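Local coordinates for protein aldolase (PDB 6VOP) that is of unknown function but belongs to the class II aldolase and adducin N-terminal domain family of the AraD-like clan, at residues A32-L37 / K75-V80; A85-N90 / K94-L99; P137-G142 / A147-E152; Q158-L161 / P167-C170. The protein carries 2 engineered substitutions. All coordinates share one frame; numbering follows the deposited sequence.

Contact 1: A32-L37 / K75-V80. Engineered in segment 75-80: Ala78 (natural residue Lys), Ala79 (natural residue Glu).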
loop_
_atom_site.group_PDB
_atom_site.type_symbol
_atom_site.label_atom_id
_atom_site.label_comp_id
_atom_site.label_asym_id
_atom_site.label_seq_id
_atom_site.Cartn_x
_atom_site.Cartn_y
_atom_site.Cartn_z
ATOM N N ALA A 32 9.294 14.751 4.358
ATOM C CA ALA A 32 9.013 15.499 3.137
ATOM C C ALA A 32 7.533 15.873 3.114
ATOM O O ALA A 32 6.673 15.039 2.819
ATOM C CB ALA A 32 9.422 14.676 1.921
ATOM N N GLY A 33 7.235 17.135 3.419
ATOM C CA GLY A 33 5.866 17.611 3.379
ATOM C C GLY A 33 5.485 18.491 4.549
ATOM O O GLY A 33 6.198 18.541 5.556
ATOM N N ASN A 34 4.357 19.189 4.424
ATOM C CA ASN A 34 3.867 20.078 5.467
ATOM C C ASN A 34 2.424 20.451 5.166
ATOM O O ASN A 34 2.030 20.563 4.001
ATOM C CB ASN A 34 4.730 21.341 5.577
ATOM C CG ASN A 34 5.110 21.903 4.224
ATOM O OD1 ASN A 34 4.402 22.741 3.667
ATOM N ND2 ASN A 34 6.234 21.445 3.686
ATOM N N LEU A 35 1.644 20.642 6.229
ATOM C CA LEU A 35 0.250 21.047 6.129
ATOM C C LEU A 35 0.026 22.338 6.902
ATOM O O LEU A 35 0.720 22.622 7.883
ATOM C CB LEU A 35 -0.690 19.971 6.676
ATOM C CG LEU A 35 -0.316 18.528 6.355
ATOM C CD1 LEU A 35 -1.193 17.574 7.147
ATOM C CD2 LEU A 35 -0.451 18.278 4.865
ATOM N N SER A 36 -0.958 23.117 6.457
ATOM C CA SER A 36 -1.323 24.346 7.146
ATOM C C SER A 36 -2.800 24.634 6.921
ATOM O O SER A 36 -3.365 24.288 5.881
ATOM C CB SER A 36 -0.471 25.534 6.683
ATOM O OG SER A 36 -0.853 25.965 5.389
ATOM N N LEU A 37 -3.419 25.271 7.915
ATOM C CA LEU A 37 -4.805 25.705 7.821
ATOM C C LEU A 37 -4.938 27.089 8.438
ATOM O O LEU A 37 -4.058 27.555 9.167
ATOM C CB LEU A 37 -5.764 24.717 8.508
ATOM C CG LEU A 37 -5.664 24.511 10.024
ATOM C CD1 LEU A 37 -6.632 25.416 10.786
ATOM C CD2 LEU A 37 -5.916 23.053 10.375
ATOM N N LYS A 75 9.450 25.613 15.321
ATOM C CA LYS A 75 9.810 26.365 14.128
ATOM C C LYS A 75 9.015 25.853 12.931
ATOM O O LYS A 75 9.046 24.646 12.646
ATOM C CB LYS A 75 11.309 26.246 13.864
ATOM C CG LYS A 75 11.787 26.911 12.583
ATOM C CD LYS A 75 11.745 28.425 12.684
ATOM C CE LYS A 75 13.073 29.040 12.265
ATOM N NZ LYS A 75 13.854 28.137 11.376
ATOM N N PRO A 76 8.284 26.711 12.224
ATOM C CA PRO A 76 7.508 26.244 11.072
ATOM C C PRO A 76 8.415 25.779 9.945
ATOM O O PRO A 76 9.591 26.141 9.860
ATOM C CB PRO A 76 6.702 27.479 10.659
ATOM C CG PRO A 76 7.499 28.634 11.173
ATOM C CD PRO A 76 8.117 28.157 12.456
ATOM N N SER A 77 7.843 24.954 9.072
ATOM C CA SER A 77 8.575 24.470 7.912
ATOM C C SER A 77 8.935 25.631 6.991
ATOM O O SER A 77 8.225 26.638 6.916
ATOM C CB SER A 77 7.747 23.428 7.157
ATOM O OG SER A 77 6.364 23.733 7.215
ATOM N N ALA A 78 10.064 25.491 6.292
ATOM C CA ALA A 78 10.480 26.529 5.356
ATOM C C ALA A 78 9.505 26.676 4.197
ATOM O O ALA A 78 9.475 27.732 3.556
ATOM C CB ALA A 78 11.884 26.231 4.828
ATOM N N ALA A 79 8.705 25.645 3.920
ATOM C CA ALA A 79 7.706 25.703 2.861
ATOM C C ALA A 79 6.523 26.595 3.212
ATOM O O ALA A 79 5.736 26.923 2.319
ATOM C CB ALA A 79 7.209 24.294 2.536
ATOM N N VAL A 80 6.381 26.991 4.480
ATOM C CA VAL A 80 5.307 27.892 4.884
ATOM C C VAL A 80 5.376 29.215 4.129
ATOM O O VAL A 80 4.360 29.904 3.987
ATOM C CB VAL A 80 5.360 28.098 6.418
ATOM C CG1 VAL A 80 4.380 29.168 6.879
ATOM C CG2 VAL A 80 5.071 26.786 7.133
#
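Asn34, on the strand that runs from about residue 33 to 38 in the large mixed sheet of this AraD-like fold, meets Ser77 and Ala79 of the loop that leads into helix 80-89. The example illustrates how a strand and a helix-entry turn can be joined by packing alone while their polar groups are answered by third parties.

Packing falls on the two ends of the asparagine side chain. Its base lies against the serine, with Asn34 CB 3.3 Å from Ser77 OG. Both amide atoms meet the methyl of Ala79, an engineered residue (natural glutamate), which is 3.2 Å from Asn34 ND2 and 3.4 Å from Asn34 OD1. Asn34 CG sits between the backbone N and the carbonyl carbon (chi1 42°), a setting that carries the amide to this methyl.

Polar links run to neighbours. Ser77 OG is hydrogen-bonded to the carbonyl of Thr47, and Asn34 OD1 has a weak bond with His83 NE2. The asparagine also lies beside His98, one of three histidines that may form an empty metal site.

Backbone geometry completes the arrangement. Residues Ser77 to Val80 form a type I turn that presents Ser77 and Ala79 to the strand, closed by Val80 N donating to Ser77 O at 3.1 Å.

Contact 2: A85-N90 / K94-L99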
loop_
_atom_site.group_PDB
_atom_site.type_symbol
_atom_site.label_atom_id
_atom_site.label_comp_id
_atom_site.label_asym_id
_atom_site.label_seq_id
_atom_site.Cartn_x
_atom_site.Cartn_y
_atom_site.Cartn_z
ATOM N N ALA A 85 1.868 32.860 0.622
ATOM C CA ALA A 85 1.617 33.462 -0.682
ATOM C C ALA A 85 0.250 33.069 -1.222
ATOM O O ALA A 85 -0.421 33.884 -1.866
ATOM C CB ALA A 85 2.716 33.059 -1.665
ATOM N N LEU A 86 -0.185 31.835 -0.961
ATOM C CA LEU A 86 -1.485 31.390 -1.448
ATOM C C LEU A 86 -2.621 32.044 -0.675
ATOM O O LEU A 86 -3.642 32.420 -1.261
ATOM C CB LEU A 86 -1.580 29.869 -1.361
ATOM C CG LEU A 86 -0.529 29.120 -2.179
ATOM C CD1 LEU A 86 -0.521 27.640 -1.828
ATOM C CD2 LEU A 86 -0.769 29.327 -3.667
ATOM N N TYR A 87 -2.466 32.185 0.642
ATOM C CA TYR A 87 -3.506 32.829 1.438
ATOM C C TYR A 87 -3.641 34.306 1.093
ATOM O O TYR A 87 -4.754 34.844 1.111
ATOM C CB TYR A 87 -3.213 32.662 2.930
ATOM C CG TYR A 87 -3.274 31.235 3.428
ATOM C CD1 TYR A 87 -4.453 30.501 3.359
ATOM C CD2 TYR A 87 -2.157 30.626 3.981
ATOM C CE1 TYR A 87 -4.512 29.195 3.820
ATOM C CE2 TYR A 87 -2.205 29.322 4.440
ATOM C CZ TYR A 87 -3.383 28.612 4.361
ATOM O OH TYR A 87 -3.429 27.316 4.823
ATOM N N ARG A 88 -2.532 34.972 0.775
ATOM C CA ARG A 88 -2.554 36.399 0.489
ATOM C C ARG A 88 -3.111 36.729 -0.889
ATOM O O ARG A 88 -3.374 37.905 -1.165
ATOM C CB ARG A 88 -1.144 36.981 0.618
ATOM C CG ARG A 88 -0.666 37.142 2.049
ATOM C CD ARG A 88 0.525 38.078 2.128
ATOM N NE ARG A 88 1.772 37.414 1.763
ATOM C CZ ARG A 88 2.649 36.937 2.638
ATOM N NH1 ARG A 88 2.418 37.046 3.940
ATOM N NH2 ARG A 88 3.760 36.349 2.213
ATOM N N ASN A 89 -3.295 35.735 -1.759
ATOM C CA ASN A 89 -3.773 35.979 -3.114
ATOM C C ASN A 89 -5.021 35.178 -3.451
ATOM O O ASN A 89 -5.445 35.169 -4.613
ATOM C CB ASN A 89 -2.665 35.682 -4.128
ATOM C CG ASN A 89 -1.560 36.719 -4.094
ATOM O OD1 ASN A 89 -1.582 37.692 -4.851
ATOM N ND2 ASN A 89 -0.589 36.521 -3.209
ATOM N N ASN A 90 -5.622 34.513 -2.470
ATOM C CA ASN A 90 -6.882 33.797 -2.667
ATOM C C ASN A 90 -7.619 33.801 -1.336
ATOM O O ASN A 90 -7.261 33.055 -0.413
ATOM C CB ASN A 90 -6.664 32.373 -3.171
ATOM C CG ASN A 90 -7.957 31.702 -3.588
ATOM O OD1 ASN A 90 -9.016 32.326 -3.602
ATOM N ND2 ASN A 90 -7.877 30.421 -3.933
ATOM N N LYS A 94 -8.350 28.260 2.526
ATOM C CA LYS A 94 -8.341 28.151 3.978
ATOM C C LYS A 94 -7.422 27.054 4.495
ATOM O O LYS A 94 -7.308 26.890 5.716
ATOM C CB LYS A 94 -9.762 27.908 4.503
ATOM C CG LYS A 94 -10.783 28.923 4.024
ATOM C CD LYS A 94 -10.478 30.313 4.548
ATOM C CE LYS A 94 -11.589 31.284 4.178
ATOM N NZ LYS A 94 -11.341 32.647 4.725
ATOM N N ALA A 95 -6.771 26.298 3.613
ATOM C CA ALA A 95 -5.861 25.241 4.024
ATOM C C ALA A 95 -5.009 24.837 2.832
ATOM O O ALA A 95 -5.476 24.844 1.690
ATOM C CB ALA A 95 -6.611 24.026 4.579
ATOM N N VAL A 96 -3.756 24.487 3.111
ATOM C CA VAL A 96 -2.797 24.103 2.084
ATOM C C VAL A 96 -2.186 22.763 2.467
ATOM O O VAL A 96 -1.684 22.603 3.586
ATOM C CB VAL A 96 -1.696 25.165 1.901
ATOM C CG1 VAL A 96 -0.722 24.735 0.814
ATOM C CG2 VAL A 96 -2.308 26.520 1.575
ATOM N N VAL A 97 -2.233 21.806 1.544
ATOM C CA VAL A 97 -1.638 20.487 1.727
ATOM C C VAL A 97 -0.521 20.335 0.704
ATOM O O VAL A 97 -0.760 20.439 -0.506
ATOM C CB VAL A 97 -2.678 19.364 1.582
ATOM C CG1 VAL A 97 -1.994 18.005 1.552
ATOM C CG2 VAL A 97 -3.690 19.430 2.712
ATOM N N HIS A 98 0.697 20.094 1.187
ATOM C CA HIS A 98 1.869 19.944 0.329
ATOM C C HIS A 98 2.569 18.642 0.692
ATOM O O HIS A 98 3.129 18.518 1.787
ATOM C CB HIS A 98 2.818 21.135 0.474
ATOM C CG HIS A 98 4.154 20.922 -0.168
ATOM N ND1 HIS A 98 4.299 20.329 -1.403
ATOM C CD2 HIS A 98 5.404 21.225 0.254
ATOM C CE1 HIS A 98 5.581 20.274 -1.715
ATOM N NE2 HIS A 98 6.274 20.811 -0.726
ATOM N N LEU A 99 2.533 17.677 -0.222
ATOM C CA LEU A 99 3.186 16.391 -0.043
ATOM C C LEU A 99 3.982 16.052 -1.295
ATOM O O LEU A 99 3.742 16.600 -2.372
ATOM C CB LEU A 99 2.172 15.276 0.246
ATOM C CG LEU A 99 1.262 15.453 1.463
ATOM C CD1 LEU A 99 0.298 14.287 1.574
ATOM C CD2 LEU A 99 2.091 15.585 2.726
#
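The Tyr87 ring turns an edge to the backbone where Lys94 gives way to Ala95: Tyr87 CE1 is 3.7 Å from both Lys94 C and Ala95 N, which lie near the ring plane. Val96 approaches the same ring obliquely, its CG2 coming within 3.6 Å of Tyr87 CZ. The setting is a helix laid on the mixed sheet of an alpha/beta fold, in which helix 80-89 is followed by a tight return into strand 95-99; the axes of 85-89 and 95-99 run roughly antiparallel, their directions 147° apart.

Beyond the ring, Tyr87 OH lies 3.3 Å from Val96 N without bonding to it, because the angle is poor. The hydroxyl is instead hydrogen-bonded to Ser36 OG on the adjoining strand, which pins the far end of the ring against the sheet.

Next to it on the helix, Leu86 meets Val96 at about a right angle, with Leu86 CD1 3.9 Å from Val96 CG1. Further along the strand, His98 groups with His100 and His165 in what may be an empty metal site. Within the 85-90 segment, Asn89 folds back: its ND2 gives a nearly straight bond to Ala85 O, 3.0 Å long and in the carbonyl plane.

Contact 3: P137-G142 / A147-E152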
loop_
_atom_site.group_PDB
_atom_site.type_symbol
_atom_site.label_atom_id
_atom_site.label_comp_id
_atom_site.label_asym_id
_atom_site.label_seq_id
_atom_site.Cartn_x
_atom_site.Cartn_y
_atom_site.Cartn_z
ATOM N N PRO A 137 7.509 26.133 -12.157
ATOM C CA PRO A 137 8.848 25.731 -12.605
ATOM C C PRO A 137 9.672 25.139 -11.471
ATOM O O PRO A 137 9.373 25.318 -10.288
ATOM C CB PRO A 137 9.466 27.042 -13.111
ATOM C CG PRO A 137 8.308 27.948 -13.357
ATOM C CD PRO A 137 7.261 27.569 -12.366
ATOM N N TYR A 138 10.725 24.416 -11.848
ATOM C CA TYR A 138 11.630 23.856 -10.854
ATOM C C TYR A 138 12.596 24.924 -10.360
ATOM O O TYR A 138 13.239 25.615 -11.157
ATOM C CB TYR A 138 12.423 22.673 -11.411
ATOM C CG TYR A 138 13.581 22.308 -10.505
ATOM C CD1 TYR A 138 13.361 21.667 -9.289
ATOM C CD2 TYR A 138 14.886 22.641 -10.840
ATOM C CE1 TYR A 138 14.408 21.351 -8.444
ATOM C CE2 TYR A 138 15.941 22.329 -10.002
ATOM C CZ TYR A 138 15.697 21.683 -8.805
ATOM O OH TYR A 138 16.743 21.369 -7.969
ATOM N N TYR A 139 12.700 25.047 -9.040
ATOM C CA TYR A 139 13.686 25.888 -8.383
ATOM C C TYR A 139 14.298 25.102 -7.234
ATOM O O TYR A 139 13.803 24.040 -6.847
ATOM C CB TYR A 139 13.065 27.192 -7.861
ATOM C CG TYR A 139 12.419 28.049 -8.923
ATOM C CD1 TYR A 139 13.187 28.835 -9.771
ATOM C CD2 TYR A 139 11.037 28.079 -9.074
ATOM C CE1 TYR A 139 12.601 29.625 -10.742
ATOM C CE2 TYR A 139 10.441 28.864 -10.043
ATOM C CZ TYR A 139 11.228 29.636 -10.874
ATOM O OH TYR A 139 10.641 30.421 -11.841
ATOM N N ARG A 140 15.389 25.628 -6.692
ATOM C CA ARG A 140 15.958 25.042 -5.489
ATOM C C ARG A 140 14.944 25.137 -4.352
ATOM O O ARG A 140 14.280 26.169 -4.199
ATOM C CB ARG A 140 17.253 25.758 -5.103
ATOM C CG ARG A 140 18.164 24.944 -4.207
ATOM C CD ARG A 140 18.732 25.788 -3.078
ATOM N NE ARG A 140 19.742 25.060 -2.314
ATOM C CZ ARG A 140 19.466 24.162 -1.374
ATOM N NH1 ARG A 140 18.206 23.876 -1.073
ATOM N NH2 ARG A 140 20.451 23.547 -0.732
ATOM N N PRO A 141 14.771 24.078 -3.560
ATOM C CA PRO A 141 13.805 24.136 -2.455
ATOM C C PRO A 141 14.101 25.302 -1.520
ATOM O O PRO A 141 15.228 25.475 -1.048
ATOM C CB PRO A 141 13.985 22.783 -1.760
ATOM C CG PRO A 141 14.459 21.876 -2.847
ATOM C CD PRO A 141 15.339 22.728 -3.726
ATOM N N GLY A 142 13.075 26.112 -1.270
ATOM C CA GLY A 142 13.221 27.331 -0.505
ATOM C C GLY A 142 13.446 28.580 -1.329
ATOM O O GLY A 142 13.634 29.656 -0.748
ATOM N N ALA A 147 7.437 30.780 -4.223
ATOM C CA ALA A 147 6.325 31.497 -3.610
ATOM C C ALA A 147 5.799 32.595 -4.525
ATOM O O ALA A 147 4.589 32.843 -4.570
ATOM C CB ALA A 147 6.759 32.083 -2.266
ATOM N N GLN A 148 6.693 33.263 -5.260
ATOM C CA GLN A 148 6.264 34.337 -6.151
ATOM C C GLN A 148 5.411 33.801 -7.295
ATOM O O GLN A 148 4.428 34.436 -7.693
ATOM C CB GLN A 148 7.478 35.089 -6.697
ATOM C CG GLN A 148 8.299 35.799 -5.636
ATOM C CD GLN A 148 9.666 36.220 -6.143
ATOM O OE1 GLN A 148 9.988 36.039 -7.318
ATOM N NE2 GLN A 148 10.479 36.781 -5.255
ATOM N N ASP A 149 5.773 32.635 -7.836
ATOM C CA ASP A 149 4.978 32.045 -8.907
ATOM C C ASP A 149 3.627 31.573 -8.391
ATOM O O ASP A 149 2.599 31.775 -9.049
ATOM C CB ASP A 149 5.741 30.888 -9.551
ATOM C CG ASP A 149 6.969 31.351 -10.306
ATOM O OD1 ASP A 149 7.117 32.573 -10.516
ATOM O OD2 ASP A 149 7.791 30.490 -10.683
ATOM N N LEU A 150 3.608 30.941 -7.214
ATOM C CA LEU A 150 2.349 30.469 -6.648
ATOM C C LEU A 150 1.414 31.626 -6.329
ATOM O O LEU A 150 0.189 31.468 -6.394
ATOM C CB LEU A 150 2.613 29.635 -5.394
ATOM C CG LEU A 150 3.058 28.192 -5.640
ATOM C CD1 LEU A 150 3.424 27.516 -4.335
ATOM C CD2 LEU A 150 1.969 27.414 -6.358
ATOM N N ALA A 151 1.965 32.794 -5.993
ATOM C CA ALA A 151 1.120 33.959 -5.755
ATOM C C ALA A 151 0.467 34.450 -7.041
ATOM O O ALA A 151 -0.622 35.033 -6.996
ATOM C CB ALA A 151 1.932 35.082 -5.108
ATOM N N GLU A 152 1.109 34.226 -8.191
ATOM C CA GLU A 152 0.523 34.667 -9.453
ATOM C C GLU A 152 -0.655 33.789 -9.851
ATOM O O GLU A 152 -1.637 34.279 -10.421
ATOM C CB GLU A 152 1.583 34.671 -10.556
ATOM C CG GLU A 152 2.799 35.534 -10.264
ATOM C CD GLU A 152 2.621 36.977 -10.705
ATOM O OE1 GLU A 152 1.487 37.362 -11.062
ATOM O OE2 GLU A 152 3.622 37.726 -10.695
#
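Asp149, on helix 144-153, reaches the preceding loop through a single carboxylate oxygen. Asp149 OD2 lies 3.1 Å from Tyr139 OH, close enough for the phenol to donate to it, although that proton has another acceptor within reach and the bond is best read as possible. The same oxygen sits at the ring edge, near its plane, 3.2 Å from Tyr139 CE2. From a further direction Pro137 brings its ring methylenes, with CD 3.4 Å from Asp149 OD2.

The flat groups are not coplanar: ring and carboxylate planes stand 53° apart, and the two side chains cross at about a right angle. Asp149 CG is anti to its carbonyl carbon (chi1 -68°), which sends the carboxylate off the helix toward the loop.

In the next shell, Tyr139 also packs on Arg145 and Ile146, at the beginning of the same helix, so the loop folds over the helix that follows it. Asp149 additionally touches Val136, and Leu150, on the buried side, packs on Phe82 and Leu86 of helix 80-89. The outer part of the loop faces a second subunit, where Arg140 packs on Leu210 and Pro141 on Pro124 of that chain.

As a worked case of a surface polar contact, this one gathers three neighbours round an acidic oxygen. The hydroxyl may donate to it, while the ring edge and the proline methylene only lie beside it. A carboxylate oxygen next to a phenol hydroxyl is consistent with a hydrogen bond, with the acceptor of that proton left open.

Contact 4: Q158-L161 / P167-C170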
loop_
_atom_site.group_PDB
_atom_site.type_symbol
_atom_site.label_atom_id
_atom_site.label_comp_id
_atom_site.label_asym_id
_atom_site.label_seq_id
_atom_site.Cartn_x
_atom_site.Cartn_y
_atom_site.Cartn_z
ATOM N N GLN A 158 -6.675 26.182 -7.458
ATOM C CA GLN A 158 -6.588 25.610 -6.124
ATOM C C GLN A 158 -5.656 24.409 -6.044
ATOM O O GLN A 158 -5.497 23.838 -4.960
ATOM C CB GLN A 158 -7.983 25.219 -5.616
ATOM C CG GLN A 158 -8.908 24.650 -6.676
ATOM C CD GLN A 158 -10.342 24.537 -6.190
ATOM O OE1 GLN A 158 -11.278 24.937 -6.883
ATOM N NE2 GLN A 158 -10.519 23.995 -4.989
ATOM N N ALA A 159 -5.033 24.011 -7.151
ATOM C CA ALA A 159 -4.037 22.951 -7.139
ATOM C C ALA A 159 -2.892 23.339 -8.062
ATOM O O ALA A 159 -3.088 24.041 -9.056
ATOM C CB ALA A 159 -4.631 21.601 -7.562
ATOM N N PHE A 160 -1.691 22.884 -7.713
ATOM C CA PHE A 160 -0.486 23.234 -8.452
ATOM C C PHE A 160 0.478 22.059 -8.409
ATOM O O PHE A 160 0.546 21.330 -7.415
ATOM C CB PHE A 160 0.194 24.485 -7.879
ATOM C CG PHE A 160 -0.755 25.600 -7.552
ATOM C CD1 PHE A 160 -1.065 26.561 -8.499
ATOM C CD2 PHE A 160 -1.341 25.688 -6.299
ATOM C CE1 PHE A 160 -1.939 27.589 -8.203
ATOM C CE2 PHE A 160 -2.216 26.709 -5.997
ATOM C CZ PHE A 160 -2.516 27.663 -6.951
ATOM N N LEU A 161 1.228 21.885 -9.493
ATOM C CA LEU A 161 2.234 20.832 -9.586
ATOM C C LEU A 161 3.601 21.480 -9.760
ATOM O O LEU A 161 3.887 22.069 -10.808
ATOM C CB LEU A 161 1.930 19.874 -10.736
ATOM C CG LEU A 161 2.787 18.608 -10.741
ATOM C CD1 LEU A 161 2.570 17.807 -9.465
ATOM C CD2 LEU A 161 2.493 17.761 -11.966
ATOM N N PRO A 167 3.024 17.942 -5.761
ATOM C CA PRO A 167 1.815 18.766 -5.798
ATOM C C PRO A 167 1.674 19.670 -4.581
ATOM O O PRO A 167 2.232 19.422 -3.510
ATOM C CB PRO A 167 0.696 17.716 -5.813
ATOM C CG PRO A 167 1.251 16.624 -4.963
ATOM C CD PRO A 167 2.739 16.582 -5.271
ATOM N N VAL A 168 0.902 20.738 -4.776
ATOM C CA VAL A 168 0.527 21.673 -3.718
ATOM C C VAL A 168 -0.945 22.000 -3.938
ATOM O O VAL A 168 -1.300 22.613 -4.951
ATOM C CB VAL A 168 1.375 22.954 -3.727
ATOM C CG1 VAL A 168 0.777 23.991 -2.790
ATOM C CG2 VAL A 168 2.813 22.649 -3.336
ATOM N N VAL A 169 -1.800 21.590 -3.003
ATOM C CA VAL A 169 -3.246 21.673 -3.172
ATOM C C VAL A 169 -3.836 22.534 -2.064
ATOM O O VAL A 169 -3.410 22.459 -0.908
ATOM C CB VAL A 169 -3.891 20.271 -3.182
ATOM C CG1 VAL A 169 -5.355 20.366 -3.552
ATOM C CG2 VAL A 169 -3.162 19.358 -4.159
ATOM N N CYS A 170 -4.822 23.351 -2.425
ATOM C CA CYS A 170 -5.520 24.235 -1.504
ATOM C C CYS A 170 -6.943 23.732 -1.281
ATOM O O CYS A 170 -7.401 22.777 -1.913
ATOM C CB CYS A 170 -5.537 25.670 -2.038
ATOM S SG CYS A 170 -3.916 26.423 -2.266
#
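Phe160 and Val168 face each other as a hydrogen-bonded pair in the antiparallel beta hairpin of strands 159-162 and 166-171, and both side chains point to the sheet face covered by helix 80-89. The aromatic ring does not stack on the neighbouring strand; it turns an edge toward it. Its CG is anti to the carbonyl carbon (chi1 -44°), an orientation that swings the ring along the hairpin toward Cys170. There Phe160 CE2 comes within 4.1 Å of Cys170 SG, a sulfur-aromatic contact in which the sulfur lies 87° off the ring normal. The same edge passes the partner backbone, with Phe160 CD2 3.4 Å from Val168 O, while Val168 CG1 is a looser neighbour of CD2 at 4.4 Å. Leu86 of the helix packs on Phe160, Val168 and Cys170 alike.

The other face carries Ala159, Leu161, Pro167 and Val169. Leu161 bends its CD1 over the Pro167 ring, 4.1 Å from Pro167 CB; because these two form a non-hydrogen-bonded pair, the missing proline N-H costs the ladder nothing here. Helix 174-194 covers this side through Met181, which touches both Pro167 and Val169.

Main-chain bonds fix the register in which these groups meet. Phe160 N donates to Val168 O at 2.8 Å and Val168 N to Phe160 O at 2.7 Å, and the ladder extends to Cys170 N, which bonds Gln158 O at 2.7 Å and 164°.

How the contacts relate
The four contacts follow one another along the chain. In space contact 2 touches all three others, while contact 1 stays about 6 Å from contact 3 and about 7 Å from contact 4 at the nearest atoms. Strand 33-38 of contact 1, strand 95-99 of contact 2 and strand 166-171 of contact 4 are consecutive in a single mixed sheet, with backbone bonds joining Ser36 to Val96 and Val97 to Val169. Contact 3 belongs to the helical layer: helix 144-153 packs on helix 80-89 of contact 2, and Leu150 reaches Phe160 of contact 4. Three contacts thus share the sheet, while contact 3 joins the helical layer to it near the surface.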